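Local coordinates for F5/8 type C domain protein (Bacteroides ovatus, PDB 4ZRX), which is probably an alpha-L-fucosidase that hydrolyses terminal fucose from glycans, with a TIM-barrel catalytic domain and a C-terminal F5/8 type C domain that may bind sugar, at residues Q399-L409 with A436-R447; K231-N240 with I314-S323. All coordinates share one frame; numbering follows the deposited sequence.

Contact 1: Q399-L409 with A436-R447; sequences QRVEAFTVEAL and ANKLRVRIDECR
The E407 carboxylate is gripped by two arginines of the antiparallel partner strand, R440 and R442. R440 lies alongside E407 and comes side-on: NE meets E407 OE1 at 2.9 Å, nearly along the C-O bond, and NH2 shares the same oxygen, while the two planes stay 56° apart. The R442 chain, bent at its third torsion (chi3 -57°), brings the guanidinium in end-on, R442 NH1 meeting E407 OE2 at 3.1 Å from above the carboxylate plane and NH2 going to OE1, so OE1 takes three N-H groups. R442 NH2 also pairs with E375. Farther along, T405 OG1 donates to the syn lone pair of D444 OD2 at 2.7 Å. At the far end the E402 and R447 side chains cross at about a right angle; R447 NE runs almost straight (175°) to E402 OE2 at 2.9 Å, from above the carboxylate plane, and R271 is a second cation for that group. Between these pairs a classic bulge puts E402 N and A403 N on E445 O. The face of V401, F404, V406, L439 and I443 is apolar: I443 CD1 lies 3.9 Å from F404 CB, and L439 CD1 packs on V406 and A408. The two strands are the central pair of a four-stranded antiparallel sheet, with 413-420 beside 401-410 and 374-381 beside 438-446; L439 and V401 touch strand 450-458 of a second sheet.

Contact 2: K231-N240 with I314-S323; sequences KGVGRETEWN and IYFQSVGYNS
One water is gripped by four groups of the two segments: it donates to E238 OE1, at 2.7 Å, and to Y321 O, and accepts from R235 N and S323 OG. E238 OE1 also takes R235 NH1 on its syn lone pair, in the guanidinium plane, and E238 OE2 pairs with R225. Outside the segments R235 NH2 reaches A265 O, S323 OG meets S285 OG, and N322 OD1 takes Y425 N. G234 N donates to Q317 O at 2.8 Å, just past the end of helix 308-316. The Y321 ring is sandwiched: Q317 CA sits over one face toward the rim, and E236 CA lies 4.2 Å above the centre of the other in a CH-pi contact. A second water joins E236 OE2 to Y321 OH. Without the ring, as with an alanine at Y321, E236 CA would probably lose its CH-pi partner and that water its phenol. The anti CG (chi1 -168°) places N322 ND2 beside E238 O, to which it donates at 3.1 Å. The E238 carboxylate is thus met by two arginines and a water, while backbone carbonyls take N-H groups: a few directed polar bonds and bridging water work together with the Y321 packing.

Both contacts are partly buried, but they hold different kinds of structure. Contact 1 zips two regular strands of a beta domain toward the outside of the molecule, about 27 Å from the chain centre, with ladder bonds, an apolar face and a salt-bridge network. Contact 2 lies about 9 Å from that centre, within the fucosidase domain, and ties a loop to a helix end and the turns after it, with just two sound direct hydrogen bonds; water bridges both. Their centres are about 19 Å apart, yet they touch: Q399 of contact 1 grips the backbone of E238 and N240, while Q399 and R447 pack on W239, joining the beta domain to the barrel.

Contact 1: Q399-L409 with A436-R447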
# COMPACT_ATOMS: atom_id res chain seq x y z
N GLN A 399 14.13 17.08 9.31
CA GLN A 399 12.70 17.19 9.09
C GLN A 399 12.14 18.19 10.07
O GLN A 399 12.22 17.97 11.25
CB GLN A 399 12.02 15.81 9.29
CG GLN A 399 10.56 15.91 8.91
CD GLN A 399 9.80 14.64 9.03
OE1 GLN A 399 10.35 13.57 9.26
NE2 GLN A 399 8.51 14.73 8.75
N ARG A 400 11.52 19.28 9.58
CA ARG A 400 11.21 20.42 10.46
C ARG A 400 9.80 20.92 10.42
O ARG A 400 9.32 21.42 11.41
CB ARG A 400 12.16 21.56 10.13
CG ARG A 400 13.62 21.12 10.29
CD ARG A 400 14.57 22.23 10.06
NE ARG A 400 15.95 21.78 10.24
CZ ARG A 400 16.97 22.59 10.52
NH1 ARG A 400 16.79 23.91 10.62
NH2 ARG A 400 18.18 22.08 10.65
N VAL A 401 9.12 20.81 9.30
CA VAL A 401 7.78 21.36 9.15
C VAL A 401 6.78 20.56 9.98
O VAL A 401 6.80 19.34 10.02
CB VAL A 401 7.34 21.50 7.68
CG1 VAL A 401 5.90 21.98 7.56
CG2 VAL A 401 8.27 22.49 6.97
N GLU A 402 6.01 21.33 10.78
CA GLU A 402 5.00 20.76 11.66
C GLU A 402 3.55 21.10 11.29
O GLU A 402 2.65 20.32 11.61
CB GLU A 402 5.26 21.17 13.07
CG GLU A 402 6.55 20.63 13.61
CD GLU A 402 6.91 21.19 14.97
OE1 GLU A 402 6.89 22.44 15.07
OE2 GLU A 402 7.21 20.40 15.96
N ALA A 403 3.32 22.25 10.65
CA ALA A 403 1.98 22.60 10.13
C ALA A 403 2.11 23.61 9.02
O ALA A 403 2.98 24.50 9.07
CB ALA A 403 1.13 23.19 11.25
N PHE A 404 1.27 23.47 8.00
CA PHE A 404 1.36 24.37 6.87
C PHE A 404 -0.02 24.48 6.22
O PHE A 404 -0.89 23.63 6.39
CB PHE A 404 2.40 23.95 5.81
CG PHE A 404 2.06 22.70 5.10
CD1 PHE A 404 2.41 21.44 5.63
CD2 PHE A 404 1.45 22.75 3.87
CE1 PHE A 404 2.07 20.30 4.95
CE2 PHE A 404 1.13 21.61 3.18
CZ PHE A 404 1.43 20.34 3.75
N THR A 405 -0.18 25.55 5.45
CA THR A 405 -1.37 25.87 4.71
C THR A 405 -0.99 26.24 3.29
O THR A 405 0.04 26.87 3.08
CB THR A 405 -2.08 27.08 5.38
OG1 THR A 405 -2.37 26.71 6.74
CG2 THR A 405 -3.41 27.41 4.65
N VAL A 406 -1.84 25.87 2.32
CA VAL A 406 -1.68 26.21 0.93
C VAL A 406 -2.95 26.90 0.42
O VAL A 406 -4.06 26.47 0.68
CB VAL A 406 -1.44 24.99 0.03
CG1 VAL A 406 -1.11 25.39 -1.30
CG2 VAL A 406 -0.31 24.11 0.63
N GLU A 407 -2.71 28.04 -0.27
CA GLU A 407 -3.76 28.85 -0.86
C GLU A 407 -3.46 29.08 -2.33
O GLU A 407 -2.33 29.03 -2.75
CB GLU A 407 -3.85 30.19 -0.13
CG GLU A 407 -4.22 30.00 1.31
CD GLU A 407 -3.91 31.20 2.18
OE1 GLU A 407 -3.13 32.11 1.78
OE2 GLU A 407 -4.45 31.23 3.28
N ALA A 408 -4.54 29.21 -3.11
CA ALA A 408 -4.48 29.46 -4.55
C ALA A 408 -5.19 30.74 -4.86
O ALA A 408 -6.29 31.03 -4.31
CB ALA A 408 -5.08 28.32 -5.29
N LEU A 409 -4.53 31.58 -5.65
CA LEU A 409 -5.11 32.86 -6.01
C LEU A 409 -6.04 32.73 -7.20
O LEU A 409 -5.58 32.61 -8.39
CB LEU A 409 -4.02 33.84 -6.31
CG LEU A 409 -4.50 35.24 -6.60
CD1 LEU A 409 -5.37 35.78 -5.52
CD2 LEU A 409 -3.29 36.17 -6.82
N ALA A 436 -6.40 29.11 -11.01
CA ALA A 436 -5.57 30.03 -10.23
C ALA A 436 -4.35 30.51 -10.97
O ALA A 436 -3.87 29.81 -11.89
CB ALA A 436 -5.14 29.36 -8.96
N ASN A 437 -3.78 31.63 -10.52
CA ASN A 437 -2.57 32.20 -11.18
C ASN A 437 -1.37 32.30 -10.25
O ASN A 437 -0.25 32.55 -10.72
CB ASN A 437 -2.91 33.50 -11.87
CG ASN A 437 -3.23 34.64 -10.89
OD1 ASN A 437 -2.38 35.07 -10.15
ND2 ASN A 437 -4.46 35.08 -10.87
N LYS A 438 -1.57 32.05 -8.96
CA LYS A 438 -0.53 31.97 -8.00
C LYS A 438 -0.91 30.95 -6.93
O LYS A 438 -2.09 30.66 -6.70
CB LYS A 438 -0.27 33.31 -7.33
CG LYS A 438 0.39 34.42 -8.27
CD LYS A 438 0.58 35.68 -7.49
CE LYS A 438 1.50 36.76 -8.20
NZ LYS A 438 1.33 37.00 -9.66
N LEU A 439 0.12 30.46 -6.24
CA LEU A 439 -0.04 29.62 -5.09
C LEU A 439 0.69 30.26 -3.97
O LEU A 439 1.75 30.92 -4.16
CB LEU A 439 0.58 28.27 -5.44
CG LEU A 439 0.06 27.01 -4.95
CD1 LEU A 439 -1.42 26.72 -5.17
CD2 LEU A 439 0.96 25.92 -5.58
N ARG A 440 0.18 30.14 -2.77
CA ARG A 440 0.88 30.64 -1.59
C ARG A 440 0.99 29.52 -0.59
O ARG A 440 -0.01 28.84 -0.35
CB ARG A 440 0.11 31.80 -0.98
CG ARG A 440 0.75 32.38 0.24
CD ARG A 440 0.34 33.81 0.48
NE ARG A 440 -1.04 33.91 0.89
CZ ARG A 440 -1.76 35.02 1.00
NH1 ARG A 440 -1.23 36.20 0.73
NH2 ARG A 440 -3.01 34.94 1.39
N VAL A 441 2.17 29.35 0.02
CA VAL A 441 2.39 28.36 1.05
C VAL A 441 2.80 29.11 2.29
O VAL A 441 3.60 30.05 2.24
CB VAL A 441 3.52 27.38 0.66
CG1 VAL A 441 3.75 26.34 1.77
CG2 VAL A 441 3.18 26.73 -0.67
N ARG A 442 2.18 28.75 3.39
CA ARG A 442 2.47 29.30 4.69
C ARG A 442 2.94 28.21 5.63
O ARG A 442 2.24 27.22 5.81
CB ARG A 442 1.21 29.96 5.27
CG ARG A 442 1.49 30.75 6.53
CD ARG A 442 0.22 31.48 7.05
NE ARG A 442 -0.29 32.34 5.97
CZ ARG A 442 -1.37 32.12 5.21
NH1 ARG A 442 -2.21 31.12 5.39
NH2 ARG A 442 -1.59 32.97 4.21
N ILE A 443 4.12 28.35 6.19
CA ILE A 443 4.59 27.42 7.23
C ILE A 443 4.10 27.96 8.54
O ILE A 443 4.60 28.96 9.07
CB ILE A 443 6.11 27.23 7.23
CG1 ILE A 443 6.63 26.72 5.86
CG2 ILE A 443 6.47 26.31 8.40
CD1 ILE A 443 5.91 25.51 5.26
N ASP A 444 3.06 27.33 9.04
CA ASP A 444 2.43 27.74 10.31
C ASP A 444 3.27 27.39 11.52
O ASP A 444 3.36 28.18 12.50
CB ASP A 444 1.01 27.19 10.41
CG ASP A 444 0.13 27.64 9.25
OD1 ASP A 444 -0.07 28.87 9.07
OD2 ASP A 444 -0.39 26.75 8.55
N GLU A 445 3.89 26.22 11.50
CA GLU A 445 4.71 25.77 12.61
C GLU A 445 5.88 24.99 12.08
O GLU A 445 5.69 24.17 11.21
CB GLU A 445 3.93 24.85 13.55
CG GLU A 445 2.78 25.50 14.34
CD GLU A 445 2.01 24.44 15.12
OE1 GLU A 445 2.65 23.47 15.66
OE2 GLU A 445 0.76 24.51 15.15
N CYS A 446 7.05 25.18 12.67
CA CYS A 446 8.21 24.34 12.31
C CYS A 446 9.20 24.32 13.42
O CYS A 446 9.15 25.20 14.33
CB CYS A 446 8.84 24.77 11.02
SG CYS A 446 9.46 26.51 11.00
N ARG A 447 10.09 23.35 13.36
CA ARG A 447 11.21 23.25 14.25
C ARG A 447 12.35 24.04 13.68
O ARG A 447 12.73 23.85 12.53
CB ARG A 447 11.60 21.78 14.42
CG ARG A 447 10.41 20.96 14.93
CD ARG A 447 10.73 19.46 14.97
NE ARG A 447 9.60 18.75 15.56
CZ ARG A 447 9.56 17.46 15.87
NH1 ARG A 447 10.60 16.64 15.64
NH2 ARG A 447 8.45 16.98 16.39
O HOH W 1 12.75 16.85 13.74
O HOH W 2 5.55 18.11 16.52
O HOH W 3 5.04 23.42 16.73
O HOH W 4 -2.39 29.63 7.92

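Contact 2: K231-N240 with I314-S323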
# COMPACT_ATOMS: atom_id res chain seq x y z
N LYS A 231 -1.87 -2.53 4.19
CA LYS A 231 -2.99 -2.12 3.37
C LYS A 231 -2.66 -0.99 2.39
O LYS A 231 -3.50 -0.64 1.57
CB LYS A 231 -4.11 -1.66 4.29
CG LYS A 231 -4.62 -2.77 5.19
CD LYS A 231 -5.67 -3.57 4.50
CE LYS A 231 -6.54 -4.35 5.48
NZ LYS A 231 -6.12 -5.76 5.48
N GLY A 232 -1.45 -0.43 2.46
CA GLY A 232 -1.03 0.63 1.53
C GLY A 232 -1.36 2.03 1.99
O GLY A 232 -1.42 2.97 1.17
N VAL A 233 -1.47 2.20 3.31
CA VAL A 233 -1.91 3.50 3.89
C VAL A 233 -0.85 4.05 4.81
O VAL A 233 -0.52 3.43 5.82
CB VAL A 233 -3.23 3.37 4.67
CG1 VAL A 233 -3.72 4.77 5.10
CG2 VAL A 233 -4.31 2.75 3.76
N GLY A 234 -0.24 5.17 4.44
CA GLY A 234 0.70 5.82 5.33
C GLY A 234 0.01 6.76 6.28
O GLY A 234 -1.20 6.64 6.52
N ARG A 235 0.77 7.68 6.84
CA ARG A 235 0.25 8.64 7.80
C ARG A 235 0.29 10.03 7.19
O ARG A 235 1.31 10.45 6.58
CB ARG A 235 1.17 8.69 8.99
CG ARG A 235 1.21 7.44 9.91
CD ARG A 235 2.28 7.58 11.00
NE ARG A 235 2.27 6.33 11.79
CZ ARG A 235 2.79 5.18 11.38
NH1 ARG A 235 3.46 5.07 10.24
NH2 ARG A 235 2.65 4.13 12.13
N GLU A 236 -0.79 10.77 7.39
CA GLU A 236 -0.75 12.21 7.08
C GLU A 236 0.34 12.97 7.85
O GLU A 236 0.98 13.86 7.27
CB GLU A 236 -2.08 12.86 7.38
CG GLU A 236 -3.15 12.38 6.42
CD GLU A 236 -4.56 12.80 6.89
OE1 GLU A 236 -4.97 12.29 7.90
OE2 GLU A 236 -5.25 13.55 6.20
N THR A 237 0.58 12.61 9.10
CA THR A 237 1.66 13.20 9.87
C THR A 237 2.70 12.10 10.02
O THR A 237 2.49 11.15 10.82
CB THR A 237 1.19 13.61 11.23
OG1 THR A 237 0.14 14.55 11.15
CG2 THR A 237 2.32 14.18 12.11
N GLU A 238 3.76 12.17 9.20
CA GLU A 238 4.77 11.12 9.15
C GLU A 238 6.14 11.69 9.52
O GLU A 238 6.78 12.40 8.69
CB GLU A 238 4.80 10.45 7.79
CG GLU A 238 5.70 9.19 7.75
CD GLU A 238 5.16 8.00 8.52
OE1 GLU A 238 4.15 7.37 8.11
OE2 GLU A 238 5.70 7.64 9.61
N TRP A 239 6.54 11.42 10.76
CA TRP A 239 7.86 11.79 11.32
C TRP A 239 8.86 10.68 11.04
O TRP A 239 8.75 9.58 11.58
CB TRP A 239 7.77 12.02 12.82
CG TRP A 239 7.16 13.32 13.15
CD1 TRP A 239 5.91 13.54 13.61
CD2 TRP A 239 7.73 14.62 12.92
NE1 TRP A 239 5.66 14.86 13.69
CE2 TRP A 239 6.76 15.56 13.28
CE3 TRP A 239 8.95 15.07 12.44
CZ2 TRP A 239 6.95 16.92 13.18
CZ3 TRP A 239 9.15 16.44 12.31
CH2 TRP A 239 8.13 17.35 12.71
N ASN A 240 9.81 10.95 10.15
CA ASN A 240 10.90 10.01 9.93
C ASN A 240 12.06 10.23 10.85
O ASN A 240 12.96 9.39 10.96
CB ASN A 240 11.25 10.02 8.46
CG ASN A 240 10.18 9.34 7.61
OD1 ASN A 240 9.44 8.46 8.12
ND2 ASN A 240 10.07 9.72 6.41
N ILE A 314 -3.58 4.67 -3.09
CA ILE A 314 -2.38 4.19 -2.37
C ILE A 314 -1.18 5.07 -2.64
O ILE A 314 -0.47 5.42 -1.70
CB ILE A 314 -2.10 2.68 -2.69
CG1 ILE A 314 -3.16 1.82 -1.99
CG2 ILE A 314 -0.72 2.25 -2.23
CD1 ILE A 314 -3.25 0.41 -2.50
N TYR A 315 -0.88 5.39 -3.88
CA TYR A 315 0.23 6.25 -4.24
C TYR A 315 0.19 7.57 -3.49
O TYR A 315 1.16 7.99 -2.84
CB TYR A 315 0.25 6.40 -5.77
CG TYR A 315 1.40 7.20 -6.27
CD1 TYR A 315 2.68 6.64 -6.44
CD2 TYR A 315 1.25 8.54 -6.50
CE1 TYR A 315 3.76 7.38 -6.87
CE2 TYR A 315 2.33 9.30 -7.00
CZ TYR A 315 3.58 8.71 -7.14
OH TYR A 315 4.66 9.45 -7.60
N PHE A 316 -0.95 8.21 -3.52
CA PHE A 316 -1.11 9.48 -2.80
C PHE A 316 -1.00 9.37 -1.30
O PHE A 316 -0.61 10.33 -0.68
CB PHE A 316 -2.38 10.21 -3.26
CG PHE A 316 -2.26 10.76 -4.67
CD1 PHE A 316 -1.42 11.83 -4.93
CD2 PHE A 316 -3.00 10.24 -5.70
CE1 PHE A 316 -1.26 12.31 -6.19
CE2 PHE A 316 -2.87 10.73 -6.97
CZ PHE A 316 -2.02 11.77 -7.22
N GLN A 317 -1.32 8.21 -0.74
CA GLN A 317 -1.21 7.98 0.66
C GLN A 317 0.08 7.26 1.09
O GLN A 317 0.19 6.79 2.22
CB GLN A 317 -2.40 7.16 1.14
CG GLN A 317 -3.79 7.87 0.99
CD GLN A 317 -4.90 6.82 1.21
OE1 GLN A 317 -5.12 5.95 0.37
NE2 GLN A 317 -5.41 6.79 2.33
N SER A 318 1.02 7.17 0.16
CA SER A 318 2.32 6.61 0.42
C SER A 318 3.38 7.58 -0.04
O SER A 318 3.93 8.32 0.79
CB SER A 318 2.49 5.22 -0.20
OG SER A 318 2.17 5.19 -1.58
N VAL A 319 3.71 7.60 -1.32
CA VAL A 319 4.64 8.55 -1.87
C VAL A 319 4.19 9.98 -1.52
O VAL A 319 5.00 10.83 -1.17
CB VAL A 319 4.76 8.38 -3.37
CG1 VAL A 319 5.67 9.43 -3.99
CG2 VAL A 319 5.33 6.98 -3.62
N GLY A 320 2.88 10.22 -1.57
CA GLY A 320 2.36 11.51 -1.17
C GLY A 320 2.27 11.80 0.31
O GLY A 320 1.87 12.92 0.68
N TYR A 321 2.59 10.81 1.15
CA TYR A 321 2.59 10.91 2.59
C TYR A 321 3.99 10.63 3.15
O TYR A 321 4.13 10.13 4.27
CB TYR A 321 1.60 9.92 3.20
CG TYR A 321 0.11 10.25 3.17
CD1 TYR A 321 -0.41 11.40 2.57
CD2 TYR A 321 -0.77 9.40 3.86
CE1 TYR A 321 -1.79 11.65 2.59
CE2 TYR A 321 -2.15 9.65 3.88
CZ TYR A 321 -2.62 10.76 3.24
OH TYR A 321 -3.99 11.05 3.21
N ASN A 322 5.03 10.96 2.40
CA ASN A 322 6.39 10.89 2.92
C ASN A 322 6.82 9.44 3.25
O ASN A 322 7.55 9.24 4.23
CB ASN A 322 6.53 11.83 4.12
CG ASN A 322 7.97 12.06 4.57
OD1 ASN A 322 8.92 12.00 3.79
ND2 ASN A 322 8.13 12.30 5.85
N SER A 323 6.35 8.50 2.46
CA SER A 323 6.79 7.09 2.52
C SER A 323 7.28 6.69 1.13
O SER A 323 6.87 7.22 0.11
CB SER A 323 5.69 6.13 2.95
OG SER A 323 5.43 6.24 4.37
O HOH W 5 3.44 7.74 5.55
O HOH W 6 -5.13 13.31 3.53
O HOH W 7 9.76 7.48 4.25
O HOH W 8 11.64 11.31 4.51